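Local coordinates for protein blood group a-and b-cleaving endo-beta-galactosidase (Streptococcus pneumoniae, PDB 2YGL) that probably cleaves blood group A and B glycans as a family 98 endo-beta-galactosidase, its tandem CBM51 modules probably serving to bind carbohydrate, at residues A[202-206]-A[207-211]; A[216-219]-A[220-224]; A[124-127]-A[128-132]; A[31-34]-A[35-38]. All blocks are in the same frame, centred on the assembly; numbering follows the deposited sequence.

Interaction 1. Residues A[202-206]-A[207-211]; sequences HGDDD and KSKTV
D206 to K209 form a type I beta turn, closed by K209 N donating to D206 O at 3.2 Å with an N-H...O angle of 151°. The D206 carboxylate reaches forward along the turn: its OD1 takes both S208 OG (2.6 Å) and S208 N (3.2 Å), the two donors arriving from the same face of the carboxylate. S208 can offer both because its OG sits between its backbone N and its carbonyl carbon (chi1 67°). K207, bent at chi2, sends its ammonium back over the loop, where NZ donates to D204 O at 2.8 Å and to a water that also accepts from H202 N. K209 leaves the turn on a separate course, extended beyond CG, and crosses D206 at about a right angle. Its NZ stays 4.1 Å from D204 OD2, beyond a salt bridge, and two waters span the gap, one to each D204 oxygen. Nearer the body of the domain, the H202 ring meets that of F217. D204 OD1 also accepts D206 N at 3.0 Å, so an Asx turn leads into the beta turn, and the two together shape the surface loop joining strands 199-200 and 212-213 of the second CBM51 module.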
# COMPACT_ATOMS: atom_id res chain seq x y z
N HIS A 202 -9.05 -9.29 34.50
CA HIS A 202 -10.08 -8.26 34.32
C HIS A 202 -10.34 -7.53 35.64
O HIS A 202 -9.88 -7.97 36.70
CB HIS A 202 -11.38 -8.89 33.79
CG HIS A 202 -11.94 -9.95 34.68
ND1 HIS A 202 -11.81 -11.29 34.41
CD2 HIS A 202 -12.64 -9.86 35.84
CE1 HIS A 202 -12.40 -11.99 35.37
NE2 HIS A 202 -12.91 -11.14 36.25
N GLY A 203 -11.07 -6.43 35.56
CA GLY A 203 -11.35 -5.61 36.74
C GLY A 203 -12.61 -5.97 37.50
O GLY A 203 -12.92 -5.32 38.51
N ASP A 204 -13.34 -6.98 37.04
CA ASP A 204 -14.58 -7.42 37.70
C ASP A 204 -14.26 -8.28 38.92
O ASP A 204 -13.41 -9.17 38.86
CB ASP A 204 -15.47 -8.19 36.71
CG ASP A 204 -16.90 -8.32 37.19
OD1 ASP A 204 -17.17 -9.12 38.10
OD2 ASP A 204 -17.77 -7.61 36.64
N ASP A 205 -14.95 -8.01 40.03
CA ASP A 205 -14.69 -8.70 41.30
C ASP A 205 -15.01 -10.20 41.26
O ASP A 205 -14.39 -10.99 41.97
CB ASP A 205 -15.45 -8.03 42.45
CG ASP A 205 -14.76 -6.77 42.95
OD1 ASP A 205 -13.56 -6.57 42.66
OD2 ASP A 205 -15.42 -5.96 43.65
N ASP A 206 -15.96 -10.58 40.41
CA ASP A 206 -16.35 -11.98 40.25
C ASP A 206 -15.33 -12.71 39.37
O ASP A 206 -15.33 -12.56 38.14
CB ASP A 206 -17.75 -12.06 39.63
CG ASP A 206 -18.36 -13.45 39.69
OD1 ASP A 206 -17.62 -14.44 39.87
OD2 ASP A 206 -19.60 -13.55 39.56
N LYS A 207 -14.47 -13.51 40.00
CA LYS A 207 -13.37 -14.16 39.29
C LYS A 207 -13.76 -15.47 38.59
O LYS A 207 -12.92 -16.13 37.99
CB LYS A 207 -12.15 -14.36 40.22
CG LYS A 207 -11.50 -13.05 40.70
CD LYS A 207 -11.17 -12.11 39.53
CE LYS A 207 -10.69 -10.75 40.02
NZ LYS A 207 -10.63 -9.74 38.91
N SER A 208 -15.04 -15.83 38.68
CA SER A 208 -15.58 -16.92 37.87
C SER A 208 -15.89 -16.42 36.46
O SER A 208 -16.03 -17.21 35.53
CB SER A 208 -16.84 -17.52 38.51
OG SER A 208 -17.91 -16.59 38.50
N LYS A 209 -16.00 -15.10 36.31
CA LYS A 209 -16.17 -14.48 34.99
C LYS A 209 -14.85 -14.45 34.23
O LYS A 209 -13.78 -14.45 34.83
CB LYS A 209 -16.77 -13.08 35.13
CG LYS A 209 -18.19 -13.08 35.66
CD LYS A 209 -18.78 -11.69 35.72
CE LYS A 209 -20.20 -11.74 36.26
NZ LYS A 209 -20.80 -10.38 36.38
N THR A 210 -14.94 -14.44 32.90
CA THR A 210 -13.75 -14.45 32.05
C THR A 210 -13.84 -13.39 30.95
O THR A 210 -14.94 -12.99 30.53
CB THR A 210 -13.51 -15.83 31.39
OG1 THR A 210 -14.70 -16.25 30.70
CG2 THR A 210 -13.15 -16.89 32.44
N VAL A 211 -12.68 -12.93 30.49
CA VAL A 211 -12.56 -12.08 29.31
C VAL A 211 -13.33 -12.76 28.17
O VAL A 211 -13.23 -13.97 27.98
CB VAL A 211 -11.07 -11.82 28.95
CG1 VAL A 211 -10.91 -11.20 27.56
CG2 VAL A 211 -10.42 -10.92 30.00
O HOH W 1 -8.95 -11.09 36.99
O HOH W 2 -19.63 -9.47 38.95
O HOH W 3 -19.87 -8.14 35.06
O HOH W 4 -21.31 -11.45 39.38

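Interaction 2. Residues A[216-219]-A[220-224]; sequences PFTP and GNNGS
F217 O is gripped twice by N221, whose backbone N donates at 2.9 Å with a fairly straight N-H...O angle of 163° and whose ND2 reaches it at 2.8 Å from above the carbonyl plane. The first is a main-chain bond of the short helix 217-221, which begins after P216 at the N-cap and ends in a Schellman motif at G223; the second is added by the side chain. The same ND2 lies over the centre of the F217 ring, 3.3 Å above its plane, with amide and ring planes 53° apart. The ring is brought there by a CG that stands anti to the backbone N (chi1 -174°), which folds it alongside its own carbonyl. A further bond from ND2 goes to T210 O, so the N221 amide is held between helix and neighbouring loop, and its rotation should be well fixed.

The first turn opens with G220 N donating to P216 O. At the far end, P219 O accepts S224 N at 2.9 Å and a weak bond from N222 N, while G223 N closes back on G220 O. G223 takes a positive phi, which turns the chain away from the helix. T218 and N222 point the same way on the outer side, with T218 CG2 3.7 Å from N222 ND2; T218 OG1 is instead turned to E342, its hydrogen-bond partner. Between the backbone and the N222 amide sits a water that donates to T218 O at 2.7 Å and, weakly, to N222 OD1.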
# COMPACT_ATOMS: atom_id res chain seq x y z
N PRO A 216 -18.99 -8.23 24.37
CA PRO A 216 -18.59 -7.40 25.52
C PRO A 216 -18.59 -8.23 26.80
O PRO A 216 -19.28 -9.25 26.88
CB PRO A 216 -19.68 -6.32 25.57
CG PRO A 216 -20.84 -6.88 24.81
CD PRO A 216 -20.24 -7.75 23.75
N PHE A 217 -17.81 -7.81 27.79
CA PHE A 217 -17.57 -8.59 29.00
C PHE A 217 -18.84 -8.98 29.77
O PHE A 217 -19.10 -10.17 29.97
CB PHE A 217 -16.58 -7.86 29.92
CG PHE A 217 -16.17 -8.65 31.13
CD1 PHE A 217 -16.91 -8.58 32.31
CD2 PHE A 217 -15.05 -9.47 31.10
CE1 PHE A 217 -16.53 -9.31 33.44
CE2 PHE A 217 -14.66 -10.20 32.22
CZ PHE A 217 -15.40 -10.12 33.39
N THR A 218 -19.61 -7.99 30.21
CA THR A 218 -20.76 -8.24 31.08
C THR A 218 -21.87 -9.05 30.40
O THR A 218 -22.26 -10.10 30.91
CB THR A 218 -21.28 -6.95 31.78
OG1 THR A 218 -20.27 -6.49 32.69
CG2 THR A 218 -22.57 -7.22 32.57
N PRO A 219 -22.37 -8.59 29.23
CA PRO A 219 -23.38 -9.39 28.54
C PRO A 219 -22.89 -10.81 28.19
O PRO A 219 -23.65 -11.77 28.32
CB PRO A 219 -23.67 -8.59 27.27
CG PRO A 219 -23.37 -7.18 27.66
CD PRO A 219 -22.19 -7.28 28.57
N GLY A 220 -21.63 -10.92 27.78
CA GLY A 220 -21.04 -12.23 27.48
C GLY A 220 -21.03 -13.17 28.67
O GLY A 220 -21.41 -14.34 28.55
N ASN A 221 -20.61 -12.66 29.82
CA ASN A 221 -20.63 -13.45 31.06
C ASN A 221 -22.05 -13.68 31.62
O ASN A 221 -22.24 -14.52 32.50
CB ASN A 221 -19.72 -12.81 32.12
CG ASN A 221 -18.25 -13.05 31.85
OD1 ASN A 221 -17.74 -14.16 32.04
ND2 ASN A 221 -17.55 -12.01 31.41
N ASN A 222 -23.03 -12.94 31.10
CA ASN A 222 -24.43 -13.15 31.47
C ASN A 222 -25.16 -14.12 30.53
O ASN A 222 -26.36 -14.37 30.70
CB ASN A 222 -25.18 -11.82 31.55
CG ASN A 222 -24.86 -11.03 32.82
OD1 ASN A 222 -24.27 -11.56 33.77
ND2 ASN A 222 -25.24 -9.76 32.83
N GLY A 223 -24.44 -14.64 29.54
CA GLY A 223 -24.99 -15.64 28.62
C GLY A 223 -25.43 -15.12 27.27
O GLY A 223 -25.88 -15.90 26.42
N SER A 224 -25.33 -13.81 27.06
CA SER A 224 -25.71 -13.20 25.79
C SER A 224 -24.56 -13.22 24.79
O SER A 224 -23.39 -13.13 25.17
CB SER A 224 -26.22 -11.78 26.00
OG SER A 224 -27.46 -11.79 26.69
O HOH W 5 -21.77 -10.52 33.56

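Interaction 3. Residues A[124-127]-A[128-132]; sequences EGFR and YNTQA
Hydrogen bonds between R127 and T130 pin this loop at both ends of a type I beta turn. The backbone closes it conventionally, T130 N donating to R127 O at 3.1 Å. The side chain adds a second link in the reverse sense: T130 OG1 accepts R127 N at 2.6 Å, the N-H...O angle being 165°. With chi1 at -51°, OG1 lies beside the T130 backbone N and faces back across the turn, while CG2 swings to the other side. One water bridges the turn, donating to R127 O and to T130 O at 2.8 Å each.

The charged group is held by backbone oxygens of its own segment. R127 bends at chi2, which carries the guanidinium back over the preceding residues, and NH1 donates to E124 O at 2.9 Å and weakly to F126 O. The same side chain touches V102, a calcium ligand, and lies about 8 Å from the metal.

Apolar contact comes from F126 and T130, whose side chains cross at about a right angle. T130 CG2 meets the ring obliquely, 3.6 Å from F126 CD2. Y128 on the outside lays its ring over N129 CB. The F126 ring also has a polar neighbour, Q131 O, at its edge near CE2.

T130 thus divides its work, its hydroxyl serving the polar backbone and its methyl the buried phenyl ring, which implies a loop held in shape by threonine and arginine side chains as well as by backbone bonds.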
# COMPACT_ATOMS: atom_id res chain seq x y z
N GLU A 124 25.51 11.85 -26.42
CA GLU A 124 25.30 11.89 -27.86
C GLU A 124 23.98 11.22 -28.27
O GLU A 124 23.57 11.30 -29.43
CB GLU A 124 26.52 11.29 -28.61
CG GLU A 124 26.79 9.79 -28.39
CD GLU A 124 27.32 9.46 -27.00
OE1 GLU A 124 26.51 9.33 -26.06
OE2 GLU A 124 28.56 9.31 -26.84
N GLY A 125 23.33 10.59 -27.31
CA GLY A 125 22.00 10.00 -27.51
C GLY A 125 22.03 8.54 -27.92
O GLY A 125 22.93 7.79 -27.55
N PHE A 126 21.02 8.13 -28.69
CA PHE A 126 20.90 6.75 -29.16
C PHE A 126 21.03 6.64 -30.67
O PHE A 126 20.49 7.46 -31.41
CB PHE A 126 19.58 6.11 -28.71
CG PHE A 126 19.50 5.87 -27.22
CD1 PHE A 126 19.02 6.87 -26.37
CD2 PHE A 126 19.88 4.65 -26.68
CE1 PHE A 126 18.94 6.66 -25.00
CE2 PHE A 126 19.80 4.43 -25.30
CZ PHE A 126 19.33 5.43 -24.46
N ARG A 127 21.78 5.63 -31.11
CA ARG A 127 21.87 5.25 -32.51
C ARG A 127 21.27 3.85 -32.68
O ARG A 127 20.88 3.22 -31.69
CB ARG A 127 23.33 5.26 -32.98
CG ARG A 127 24.07 6.58 -32.79
CD ARG A 127 23.56 7.67 -33.73
NE ARG A 127 24.33 8.91 -33.60
CZ ARG A 127 24.08 9.87 -32.71
NH1 ARG A 127 23.08 9.75 -31.84
NH2 ARG A 127 24.85 10.95 -32.68
N TYR A 128 21.23 3.37 -33.92
CA TYR A 128 20.61 2.08 -34.24
C TYR A 128 21.24 0.92 -33.47
O TYR A 128 20.56 -0.05 -33.14
CB TYR A 128 20.68 1.81 -35.75
CG TYR A 128 21.98 1.17 -36.18
CD1 TYR A 128 23.13 1.93 -36.36
CD2 TYR A 128 22.07 -0.21 -36.38
CE1 TYR A 128 24.33 1.35 -36.74
CE2 TYR A 128 23.26 -0.81 -36.75
CZ TYR A 128 24.39 -0.02 -36.93
OH TYR A 128 25.58 -0.60 -37.30
N ASN A 129 22.54 1.03 -33.19
CA ASN A 129 23.28 -0.03 -32.51
C ASN A 129 23.66 0.32 -31.06
O ASN A 129 24.50 -0.37 -30.46
CB ASN A 129 24.52 -0.42 -33.32
CG ASN A 129 25.55 0.70 -33.41
OD1 ASN A 129 25.20 1.88 -33.42
ND2 ASN A 129 26.82 0.33 -33.50
N THR A 130 23.06 1.37 -30.51
CA THR A 130 23.27 1.71 -29.10
C THR A 130 22.53 0.70 -28.24
O THR A 130 21.32 0.49 -28.40
CB THR A 130 22.79 3.13 -28.76
OG1 THR A 130 23.36 4.06 -29.68
CG2 THR A 130 23.22 3.51 -27.34
N GLN A 131 23.27 0.06 -27.33
CA GLN A 131 22.70 -0.95 -26.44
C GLN A 131 21.71 -0.32 -25.47
O GLN A 131 21.82 0.86 -25.13
CB GLN A 131 23.82 -1.69 -25.70
CG GLN A 131 24.71 -2.53 -26.61
CD GLN A 131 25.78 -3.31 -25.86
OE1 GLN A 131 26.06 -3.04 -24.69
NE2 GLN A 131 26.38 -4.28 -26.54
N ALA A 132 20.72 -1.12 -25.05
CA ALA A 132 19.62 -0.63 -24.22
C ALA A 132 20.06 -0.12 -22.85
O ALA A 132 20.99 -0.65 -22.25
CB ALA A 132 18.58 -1.73 -24.05
O HOH W 6 19.42 2.25 -29.51

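Interaction 4. Residues A[31-34]-A[35-38]; sequences DAPF and TTGN
The tight part of this contact gathers on F34 O, which N38 N meets at 3.0 Å and N38 ND2 at 2.7 Å, from opposite faces of the carbonyl plane. ND2 also hangs over the centre of the buried F34 ring, 3.3 Å above its plane, the amide tilted 56° to it. Because F34 CG is anti to its N (chi1 -178°), the ring lies directly under that amide, and a further bond from ND2 to T27 O ties the amide to another loop. The F34 ring also meets that of H19. Just upstream, A32 CB packs on G37 CA at 3.9 Å, and G37 N donates to P33 O at 2.9 Å. T36 OG1 packs closely too, lying across the P33 ring, 3.3 Å from P33 CB.

T35 and T36 form the partly exposed flank. Here the T36 side chain touches E41, and T35 turns OG1 to the edge of the F34 ring, in its plane, and hydrogen-bonds E160, next in sequence to the calcium ligand D159. The whole is the N-terminal start of helix 34-39, with P33 as N-cap, a short helix following strand 29-30 in the first CBM51 module.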
# COMPACT_ATOMS: atom_id res chain seq x y z
N ASP A 31 2.73 -2.88 -27.02
CA ASP A 31 3.34 -4.20 -27.19
C ASP A 31 3.86 -4.46 -28.61
O ASP A 31 3.91 -5.60 -29.08
CB ASP A 31 2.38 -5.30 -26.73
CG ASP A 31 1.89 -5.08 -25.31
OD1 ASP A 31 2.65 -4.53 -24.48
OD2 ASP A 31 0.73 -5.45 -25.01
N ALA A 32 4.27 -3.38 -29.28
CA ALA A 32 4.82 -3.44 -30.63
C ALA A 32 5.63 -2.18 -30.93
O ALA A 32 5.37 -1.12 -30.34
CB ALA A 32 3.69 -3.59 -31.66
N PRO A 33 6.63 -2.28 -31.83
CA PRO A 33 7.30 -1.09 -32.35
C PRO A 33 6.29 -0.21 -33.09
O PRO A 33 5.27 -0.73 -33.56
CB PRO A 33 8.32 -1.66 -33.34
CG PRO A 33 8.52 -3.08 -32.92
CD PRO A 33 7.20 -3.52 -32.38
N PHE A 34 6.56 1.09 -33.18
CA PHE A 34 5.58 2.03 -33.75
C PHE A 34 5.20 1.72 -35.20
O PHE A 34 4.02 1.55 -35.50
CB PHE A 34 6.06 3.48 -33.63
CG PHE A 34 5.08 4.49 -34.16
CD1 PHE A 34 5.06 4.83 -35.51
CD2 PHE A 34 4.16 5.10 -33.30
CE1 PHE A 34 4.16 5.77 -36.00
CE2 PHE A 34 3.25 6.04 -33.79
CZ PHE A 34 3.25 6.38 -35.14
N THR A 35 6.19 1.66 -36.08
CA THR A 35 5.93 1.54 -37.52
C THR A 35 5.41 0.16 -37.93
O THR A 35 4.40 0.08 -38.64
CB THR A 35 7.16 1.96 -38.37
OG1 THR A 35 7.43 3.35 -38.13
CG2 THR A 35 6.90 1.77 -39.86
N THR A 36 6.07 -0.91 -37.47
CA THR A 36 5.61 -2.27 -37.76
C THR A 36 4.25 -2.55 -37.12
O THR A 36 3.40 -3.20 -37.73
CB THR A 36 6.61 -3.35 -37.27
OG1 THR A 36 6.79 -3.24 -35.85
CG2 THR A 36 7.96 -3.21 -37.96
N GLY A 37 4.06 -2.07 -35.89
CA GLY A 37 2.80 -2.22 -35.17
C GLY A 37 1.64 -1.54 -35.87
O GLY A 37 0.55 -2.10 -35.94
N ASN A 38 1.88 -0.33 -36.38
CA ASN A 38 0.87 0.40 -37.15
C ASN A 38 0.50 -0.28 -38.47
O ASN A 38 -0.62 -0.14 -38.96
CB ASN A 38 1.30 1.85 -37.39
CG ASN A 38 0.88 2.78 -36.26
OD1 ASN A 38 -0.30 3.11 -36.12
ND2 ASN A 38 1.84 3.21 -35.46

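The four contacts fall into two pairs, one in each CBM51 module. Interactions 1 and 2 adjoin in the second, their centres 11 Å apart, and are linked by a probable hydrogen bond from N221 ND2 to T210 O (2.9 Å), with D204 CB 3.6 Å from F217 CE1. Interactions 3 and 4 share the first module but do not touch, their nearest atoms being about 12 Å apart; the calcium ion lies about 8 Å from the R127 side chain and about 13 Å from that of T35. Interactions 2 and 4 are counterparts: in each, a proline N-cap precedes a phenylalanine whose carbonyl is met by the asparagine four residues on (F217 and N221; F34 and N38); their centres are 69 Å apart.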